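Local coordinates for EDD domain protein, DegV family (Ruminococcus gnavus, PDB 3JR7) that is of unknown function but probably binds a lipid such as a fatty acid, at residues 132-146 with 163-176. Sequence-based numbering, arbitrary orientation.
Sequences HVFNSRSASVGETLI and VVESVECYIEEQHT
The Phe134 ring is sandwiched: Val167 CG1 sits over one face, 3.6 Å from the ring centroid, while His132 CD2 lies over the centre of the other and Glu168 CG comes in at the rim. His132 in turn has Val164 CG1 over the middle of one face, a CH-pi contact, and Glu168 OE2 at its edge. That edge contact is a hydrogen bond, His132 NE2 to Glu168 OE2, 3.0 Å and nearly straight at 170°; it lies in the imidazole plane and uses the anti lone pair of the oxygen. Glu168 gets there by folding at chi2 (-75°), which turns its carboxylate toward the His132 and Phe134 rings. A water also donates to OE2 and accepts from Asn135 N, and Arg137 NH1 makes a long salt bridge to the other oxygen, Glu168 OE1, at 3.5 Å.

Deeper in, Ile171 wedges its CD1 against Phe134 CB, and its CG1 meets Ile146 CD1 at 3.6 Å. Just past the helix end, extended Gln174 donates through NE2 to Gly142 O (3.0 Å), in the carbonyl plane; Ile146 N shares that acceptor, and Gln174 NE2 also donates a hydrogen bond to Tyr170 OH. Ser138 OG and Thr176 OG1 share a hydrogen bond of 2.7 Å; both residues line the pocket that holds a polyether, probably from the crystallisation liquor, with the Thr176 side chain about 4 Å from it.

Helix 160-173 thus packs on strand 130-135 and helix 141-155 before the chain enters strand 176-179 of the second sheet. A charged cluster, probably favouring an ionised Glu168, flanks an apolar core; Arg137 from that cluster, and the Ser138-Thr176 pair, belong to the pocket lining.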
ATOM      1  N   HIS A 132       8.247  16.426  -1.132  1.00 19.60           N
ATOM      2  CA  HIS A 132       8.883  15.329  -0.419  1.00 18.96           C
ATOM      3  C   HIS A 132       8.273  14.014  -0.827  1.00 18.98           C
ATOM      4  O   HIS A 132       7.043  13.849  -0.800  1.00 19.41           O
ATOM      5  CB  HIS A 132       8.806  15.491   1.108  1.00 19.24           C
ATOM      6  CG  HIS A 132       9.578  14.438   1.829  1.00 20.78           C
ATOM      7  ND1 HIS A 132      10.933  14.538   2.038  1.00 21.86           N
ATOM      8  CD2 HIS A 132       9.220  13.199   2.257  1.00 21.81           C
ATOM      9  CE1 HIS A 132      11.362  13.434   2.634  1.00 22.56           C
ATOM     10  NE2 HIS A 132      10.342  12.607   2.772  1.00 21.79           N
ATOM     11  N   VAL A 133       9.132  13.060  -1.198  1.00 19.71           N
ATOM     12  CA  VAL A 133       8.711  11.719  -1.566  1.00 18.83           C
ATOM     13  C   VAL A 133       8.933  10.749  -0.346  1.00 19.68           C
ATOM     14  O   VAL A 133      10.079  10.585   0.114  1.00 20.96           O
ATOM     15  CB  VAL A 133       9.480  11.201  -2.781  1.00 18.30           C
ATOM     16  CG1 VAL A 133       8.984   9.809  -3.148  1.00 16.83           C
ATOM     17  CG2 VAL A 133       9.305  12.156  -3.982  1.00 19.05           C
ATOM     18  N   PHE A 134       7.855  10.145   0.161  1.00 18.58           N
ATOM     19  CA  PHE A 134       7.928   9.167   1.253  1.00 19.40           C
ATOM     20  C   PHE A 134       7.988   7.749   0.630  1.00 19.31           C
ATOM     21  O   PHE A 134       7.107   7.330  -0.113  1.00 19.23           O
ATOM     22  CB  PHE A 134       6.716   9.250   2.184  1.00 19.69           C
ATOM     23  CG  PHE A 134       6.551  10.546   2.899  1.00 20.37           C
ATOM     24  CD1 PHE A 134       7.302  10.833   4.030  1.00 22.16           C
ATOM     25  CD2 PHE A 134       5.606  11.463   2.475  1.00 21.14           C
ATOM     26  CE1 PHE A 134       7.155  12.055   4.694  1.00 21.13           C
ATOM     27  CE2 PHE A 134       5.437  12.662   3.121  1.00 22.72           C
ATOM     28  CZ  PHE A 134       6.206  12.972   4.230  1.00 22.61           C
ATOM     29  N   ASN A 135       9.073   7.041   0.864  1.00 20.04           N
ATOM     30  CA  ASN A 135       9.148   5.630   0.551  1.00 19.18           C
ATOM     31  C   ASN A 135       8.355   4.962   1.663  1.00 19.34           C
ATOM     32  O   ASN A 135       8.810   4.929   2.784  1.00 20.26           O
ATOM     33  CB  ASN A 135      10.621   5.199   0.615  1.00 19.75           C
ATOM     34  CG  ASN A 135      10.819   3.705   0.586  1.00 19.46           C
ATOM     35  OD1 ASN A 135       9.883   2.944   0.349  1.00 20.20           O
ATOM     36  ND2 ASN A 135      12.066   3.271   0.810  1.00 18.49           N
ATOM     37  N   SER A 136       7.204   4.380   1.364  1.00 18.80           N
ATOM     38  CA  SER A 136       6.383   3.758   2.397  1.00 17.99           C
ATOM     39  C   SER A 136       7.030   2.563   3.067  1.00 18.35           C
ATOM     40  O   SER A 136       6.635   2.270   4.117  1.00 17.93           O
ATOM     41  CB  SER A 136       5.034   3.271   1.856  1.00 18.49           C
ATOM     42  OG  SER A 136       5.180   2.192   0.962  1.00 17.27           O
ATOM     43  N   ARG A 137       7.995   1.887   2.437  1.00 18.62           N
ATOM     44  CA  ARG A 137       8.496   0.580   2.862  1.00 19.19           C
ATOM     45  C   ARG A 137       7.365  -0.454   3.024  1.00 19.63           C
ATOM     46  O   ARG A 137       7.436  -1.351   3.869  1.00 20.14           O
ATOM     47  CB  ARG A 137       9.351   0.731   4.119  1.00 21.31           C
ATOM     48  CG  ARG A 137      10.670   1.588   3.829  1.00 24.04           C
ATOM     49  CD  ARG A 137      11.194   2.362   5.053  1.00 30.75           C
ATOM     50  NE  ARG A 137      12.287   3.253   4.653  1.00 34.77           N
ATOM     51  CZ  ARG A 137      12.195   4.563   4.292  1.00 38.46           C
ATOM     52  NH1 ARG A 137      11.049   5.285   4.318  1.00 33.28           N
ATOM     53  NH2 ARG A 137      13.327   5.208   3.920  1.00 42.75           N
ATOM     54  N   SER A 138       6.320  -0.299   2.212  1.00 18.98           N
ATOM     55  CA  SER A 138       5.090  -1.018   2.346  1.00 18.98           C
ATOM     56  C   SER A 138       4.363  -1.024   0.994  1.00 19.37           C
ATOM     57  O   SER A 138       4.996  -0.846  -0.046  1.00 18.96           O
ATOM     58  CB  SER A 138       4.235  -0.407   3.496  1.00 20.29           C
ATOM     59  OG  SER A 138       2.997  -1.142   3.764  1.00 19.98           O
ATOM     60  N   ALA A 139       3.043  -1.238   1.024  1.00 19.43           N
ATOM     61  CA  ALA A 139       2.208  -1.334  -0.161  1.00 18.37           C
ATOM     62  C   ALA A 139       0.785  -1.133   0.319  1.00 18.22           C
ATOM     63  O   ALA A 139       0.500  -1.191   1.524  1.00 18.28           O
ATOM     64  CB  ALA A 139       2.334  -2.722  -0.806  1.00 17.69           C
ATOM     65  N   SER A 140      -0.118  -0.910  -0.621  1.00 19.04           N
ATOM     66  CA  SER A 140      -1.558  -1.010  -0.386  1.00 19.09           C
ATOM     67  C   SER A 140      -1.925  -0.047   0.735  1.00 19.05           C
ATOM     68  O   SER A 140      -1.525   1.124   0.692  1.00 20.00           O
ATOM     69  CB  SER A 140      -1.941  -2.481  -0.096  1.00 19.83           C
ATOM     70  OG  SER A 140      -3.326  -2.650   0.278  1.00 20.59           O
ATOM     71  N   VAL A 141      -2.603  -0.533   1.754  1.00 18.53           N
ATOM     72  CA  VAL A 141      -3.088   0.291   2.853  1.00 19.21           C
ATOM     73  C   VAL A 141      -1.979   0.862   3.755  1.00 19.77           C
ATOM     74  O   VAL A 141      -2.213   1.821   4.514  1.00 19.94           O
ATOM     75  CB  VAL A 141      -4.204  -0.396   3.728  1.00 19.46           C
ATOM     76  CG1 VAL A 141      -5.560  -0.390   2.981  1.00 18.46           C
ATOM     77  CG2 VAL A 141      -3.778  -1.782   4.190  1.00 19.73           C
ATOM     78  N   GLY A 142      -0.773   0.318   3.656  1.00 19.74           N
ATOM     79  CA  GLY A 142       0.400   0.997   4.267  1.00 20.66           C
ATOM     80  C   GLY A 142       0.530   2.423   3.691  1.00 19.91           C
ATOM     81  O   GLY A 142       0.729   3.386   4.420  1.00 19.00           O
ATOM     82  N   GLU A 143       0.374   2.553   2.370  1.00 20.61           N
ATOM     83  CA  GLU A 143       0.436   3.883   1.714  1.00 18.74           C
ATOM     84  C   GLU A 143      -0.743   4.757   2.143  1.00 19.11           C
ATOM     85  O   GLU A 143      -0.603   5.970   2.404  1.00 19.06           O
ATOM     86  CB  GLU A 143       0.440   3.710   0.207  1.00 18.50           C
ATOM     87  CG  GLU A 143       1.680   2.965  -0.324  1.00 20.59           C
ATOM     88  CD  GLU A 143       1.607   2.688  -1.814  1.00 20.44           C
ATOM     89  OE1 GLU A 143       1.435   3.639  -2.590  1.00 21.56           O
ATOM     90  OE2 GLU A 143       1.713   1.507  -2.201  1.00 20.72           O
ATOM     91  N   THR A 144      -1.920   4.135   2.209  1.00 19.50           N
ATOM     92  CA  THR A 144      -3.143   4.800   2.589  1.00 19.80           C
ATOM     93  C   THR A 144      -2.956   5.438   3.952  1.00 19.86           C
ATOM     94  O   THR A 144      -3.240   6.637   4.153  1.00 19.77           O
ATOM     95  CB  THR A 144      -4.313   3.794   2.686  1.00 19.62           C
ATOM     96  OG1 THR A 144      -4.392   3.013   1.482  1.00 19.17           O
ATOM     97  CG2 THR A 144      -5.600   4.507   2.945  1.00 20.90           C
ATOM     98  N   LEU A 145      -2.448   4.645   4.879  1.00 19.19           N
ATOM     99  CA  LEU A 145      -2.282   5.128   6.253  1.00 19.76           C
ATOM    100  C   LEU A 145      -1.263   6.278   6.349  1.00 20.13           C
ATOM    101  O   LEU A 145      -1.472   7.232   7.090  1.00 21.03           O
ATOM    102  CB  LEU A 145      -1.897   3.992   7.200  1.00 19.36           C
ATOM    103  CG  LEU A 145      -3.030   3.089   7.663  1.00 20.01           C
ATOM    104  CD1 LEU A 145      -2.458   1.871   8.401  1.00 20.53           C
ATOM    105  CD2 LEU A 145      -4.036   3.840   8.506  1.00 19.28           C
ATOM    106  N   ILE A 146      -0.204   6.198   5.567  1.00 20.84           N
ATOM    107  CA  ILE A 146       0.789   7.287   5.471  1.00 20.44           C
ATOM    108  C   ILE A 146       0.141   8.598   4.932  1.00 19.76           C
ATOM    109  O   ILE A 146       0.314   9.647   5.534  1.00 18.99           O
ATOM    110  CB  ILE A 146       2.003   6.859   4.606  1.00 20.20           C
ATOM    111  CG1 ILE A 146       2.770   5.701   5.300  1.00 20.38           C
ATOM    112  CG2 ILE A 146       2.972   8.025   4.362  1.00 20.19           C
ATOM    113  CD1 ILE A 146       3.711   4.960   4.364  1.00 15.74           C
ATOM    114  N   VAL A 163       5.886  18.046   9.175  1.00 21.64           N
ATOM    115  CA  VAL A 163       5.084  16.981   8.593  1.00 21.28           C
ATOM    116  C   VAL A 163       6.034  15.881   8.087  1.00 21.65           C
ATOM    117  O   VAL A 163       5.810  14.688   8.347  1.00 22.50           O
ATOM    118  CB  VAL A 163       4.192  17.479   7.436  1.00 21.79           C
ATOM    119  CG1 VAL A 163       3.463  16.270   6.733  1.00 19.62           C
ATOM    120  CG2 VAL A 163       3.183  18.583   7.889  1.00 18.55           C
ATOM    121  N   VAL A 164       7.085  16.254   7.373  1.00 21.81           N
ATOM    122  CA  VAL A 164       8.068  15.250   6.858  1.00 21.88           C
ATOM    123  C   VAL A 164       8.651  14.414   8.011  1.00 22.38           C
ATOM    124  O   VAL A 164       8.651  13.150   7.969  1.00 21.39           O
ATOM    125  CB  VAL A 164       9.191  15.923   6.024  1.00 22.14           C
ATOM    126  CG1 VAL A 164      10.320  14.959   5.727  1.00 20.68           C
ATOM    127  CG2 VAL A 164       8.607  16.484   4.686  1.00 23.19           C
ATOM    128  N   GLU A 165       9.130  15.096   9.065  1.00 21.87           N
ATOM    129  CA  GLU A 165       9.656  14.363  10.210  1.00 21.59           C
ATOM    130  C   GLU A 165       8.612  13.450  10.854  1.00 21.41           C
ATOM    131  O   GLU A 165       8.926  12.282  11.159  1.00 20.41           O
ATOM    132  CB  GLU A 165      10.273  15.315  11.241  1.00 22.68           C
ATOM    133  CG  GLU A 165      10.788  14.612  12.514  1.00 24.57           C
ATOM    134  CD  GLU A 165      11.508  15.550  13.504  1.00 28.28           C
ATOM    135  OE1 GLU A 165      11.185  16.741  13.508  1.00 30.15           O
ATOM    136  OE2 GLU A 165      12.338  15.082  14.310  1.00 29.19           O
ATOM    137  N   SER A 166       7.398  13.956  11.104  1.00 22.13           N
ATOM    138  CA  SER A 166       6.367  13.159  11.800  1.00 23.33           C
ATOM    139  C   SER A 166       5.952  11.948  10.987  1.00 22.87           C
ATOM    140  O   SER A 166       5.723  10.858  11.540  1.00 22.38           O
ATOM    141  CB  SER A 166       5.108  13.962  12.154  1.00 24.20           C
ATOM    142  OG  SER A 166       5.487  15.064  12.951  1.00 28.50           O
ATOM    143  N   VAL A 167       5.872  12.130   9.673  1.00 22.80           N
ATOM    144  CA  VAL A 167       5.451  11.052   8.804  1.00 22.08           C
ATOM    145  C   VAL A 167       6.548  10.013   8.630  1.00 22.45           C
ATOM    146  O   VAL A 167       6.257   8.832   8.618  1.00 21.87           O
ATOM    147  CB  VAL A 167       4.964  11.585   7.454  1.00 22.07           C
ATOM    148  CG1 VAL A 167       4.739  10.434   6.476  1.00 21.35           C
ATOM    149  CG2 VAL A 167       3.662  12.442   7.672  1.00 20.48           C
ATOM    150  N   GLU A 168       7.802  10.443   8.475  1.00 23.14           N
ATOM    151  CA  GLU A 168       8.902   9.497   8.434  1.00 24.50           C
ATOM    152  C   GLU A 168       8.958   8.675   9.727  1.00 24.65           C
ATOM    153  O   GLU A 168       9.249   7.478   9.661  1.00 25.10           O
ATOM    154  CB  GLU A 168      10.259  10.149   8.086  1.00 24.51           C
ATOM    155  CG  GLU A 168      10.344  10.705   6.650  1.00 28.62           C
ATOM    156  CD  GLU A 168      10.508   9.630   5.513  1.00 34.62           C
ATOM    157  OE1 GLU A 168      10.583   8.390   5.877  1.00 35.97           O
ATOM    158  OE2 GLU A 168      10.604  10.050   4.276  1.00 32.72           O
ATOM    159  N   CYS A 169       8.658   9.289  10.875  1.00 24.41           N
ATOM    160  CA  CYS A 169       8.582   8.551  12.144  1.00 25.61           C
ATOM    161  C   CYS A 169       7.448   7.512  12.071  1.00 24.72           C
ATOM    162  O   CYS A 169       7.634   6.341  12.392  1.00 24.86           O
ATOM    163  CB  CYS A 169       8.350   9.495  13.341  1.00 25.58           C
ATOM    164  SG  CYS A 169       7.970   8.613  14.920  1.00 31.85           S
ATOM    165  N   TYR A 170       6.281   7.957  11.654  1.00 23.51           N
ATOM    166  CA  TYR A 170       5.176   7.033  11.467  1.00 23.09           C
ATOM    167  C   TYR A 170       5.563   5.835  10.573  1.00 22.74           C
ATOM    168  O   TYR A 170       5.241   4.676  10.910  1.00 23.68           O
ATOM    169  CB  TYR A 170       3.921   7.746  10.924  1.00 23.13           C
ATOM    170  CG  TYR A 170       2.826   6.724  10.627  1.00 24.26           C
ATOM    171  CD1 TYR A 170       2.282   5.959  11.655  1.00 25.57           C
ATOM    172  CD2 TYR A 170       2.388   6.478   9.333  1.00 23.82           C
ATOM    173  CE1 TYR A 170       1.335   4.976  11.402  1.00 25.44           C
ATOM    174  CE2 TYR A 170       1.411   5.515   9.073  1.00 22.65           C
ATOM    175  CZ  TYR A 170       0.905   4.761  10.114  1.00 24.09           C
ATOM    176  OH  TYR A 170      -0.021   3.771   9.886  1.00 24.93           O
ATOM    177  N   ILE A 171       6.267   6.086   9.472  1.00 21.31           N
ATOM    178  CA  ILE A 171       6.696   5.022   8.578  1.00 21.88           C
ATOM    179  C   ILE A 171       7.552   4.005   9.327  1.00 23.26           C
ATOM    180  O   ILE A 171       7.383   2.778   9.180  1.00 21.46           O
ATOM    181  CB  ILE A 171       7.397   5.609   7.358  1.00 21.45           C
ATOM    182  CG1 ILE A 171       6.329   6.319   6.468  1.00 20.78           C
ATOM    183  CG2 ILE A 171       8.105   4.579   6.559  1.00 24.22           C
ATOM    184  CD1 ILE A 171       6.933   7.129   5.305  1.00 19.55           C
ATOM    185  N   GLU A 172       8.439   4.514  10.161  1.00 23.60           N
ATOM    186  CA  GLU A 172       9.308   3.669  10.990  1.00 26.33           C
ATOM    187  C   GLU A 172       8.519   2.826  12.009  1.00 25.77           C
ATOM    188  O   GLU A 172       8.865   1.672  12.240  1.00 26.68           O
ATOM    189  CB  GLU A 172      10.347   4.578  11.709  1.00 27.94           C
ATOM    190  CG  GLU A 172      11.412   3.841  12.547  1.00 33.28           C
ATOM    191  CD  GLU A 172      11.055   3.687  14.014  1.00 39.69           C
ATOM    192  OE1 GLU A 172      10.029   4.253  14.481  1.00 42.34           O
ATOM    193  OE2 GLU A 172      11.829   2.997  14.716  1.00 45.67           O
ATOM    194  N   GLU A 173       7.437   3.374  12.564  1.00 25.13           N
ATOM    195  CA  GLU A 173       6.572   2.614  13.477  1.00 25.73           C
ATOM    196  C   GLU A 173       5.692   1.588  12.777  1.00 25.76           C
ATOM    197  O   GLU A 173       5.326   0.576  13.390  1.00 24.84           O
ATOM    198  CB  GLU A 173       5.649   3.547  14.264  1.00 26.95           C
ATOM    199  CG  GLU A 173       6.482   4.557  15.076  1.00 28.52           C
ATOM    200  CD  GLU A 173       5.687   5.756  15.644  1.00 33.47           C
ATOM    201  OE1 GLU A 173       4.645   6.188  15.124  1.00 36.24           O
ATOM    202  OE2 GLU A 173       6.158   6.297  16.647  1.00 36.12           O
ATOM    203  N   GLN A 174       5.352   1.862  11.511  1.00 24.71           N
ATOM    204  CA  GLN A 174       4.366   1.077  10.760  1.00 24.61           C
ATOM    205  C   GLN A 174       4.895  -0.278  10.302  1.00 24.44           C
ATOM    206  O   GLN A 174       5.936  -0.332   9.649  1.00 23.86           O
ATOM    207  CB  GLN A 174       3.917   1.882   9.537  1.00 24.56           C
ATOM    208  CG  GLN A 174       2.720   1.321   8.781  1.00 25.61           C
ATOM    209  CD  GLN A 174       2.504   2.044   7.454  1.00 23.46           C
ATOM    210  OE1 GLN A 174       3.329   1.919   6.554  1.00 21.76           O
ATOM    211  NE2 GLN A 174       1.369   2.755   7.313  1.00 19.98           N
ATOM    212  N   HIS A 175       4.133  -1.359  10.573  1.00 23.25           N
ATOM    213  CA  HIS A 175       4.450  -2.717  10.102  1.00 22.54           C
ATOM    214  C   HIS A 175       3.289  -3.267   9.258  1.00 22.36           C
ATOM    215  O   HIS A 175       2.135  -2.985   9.541  1.00 21.66           O
ATOM    216  CB  HIS A 175       4.610  -3.699  11.284  1.00 23.88           C
ATOM    217  CG  HIS A 175       5.704  -3.346  12.233  1.00 24.77           C
ATOM    218  ND1 HIS A 175       5.534  -2.424  13.242  1.00 29.03           N
ATOM    219  CD2 HIS A 175       7.000  -3.730  12.285  1.00 29.25           C
ATOM    220  CE1 HIS A 175       6.675  -2.280  13.894  1.00 29.59           C
ATOM    221  NE2 HIS A 175       7.580  -3.049  13.324  1.00 27.97           N
ATOM    222  N   THR A 176       3.620  -4.091   8.269  1.00 21.16           N
ATOM    223  CA  THR A 176       2.675  -4.662   7.320  1.00 20.64           C
ATOM    224  C   THR A 176       2.732  -6.184   7.404  1.00 20.66           C
ATOM    225  O   THR A 176       3.812  -6.797   7.577  1.00 21.36           O
ATOM    226  CB  THR A 176       3.065  -4.261   5.868  1.00 20.06           C
ATOM    227  OG1 THR A 176       3.149  -2.845   5.811  1.00 20.19           O
ATOM    228  CG2 THR A 176       2.040  -4.767   4.785  1.00 20.12           C
TER
HETATM  229  O   HOH W   1      11.128   8.220   2.291  1.00 29.32           O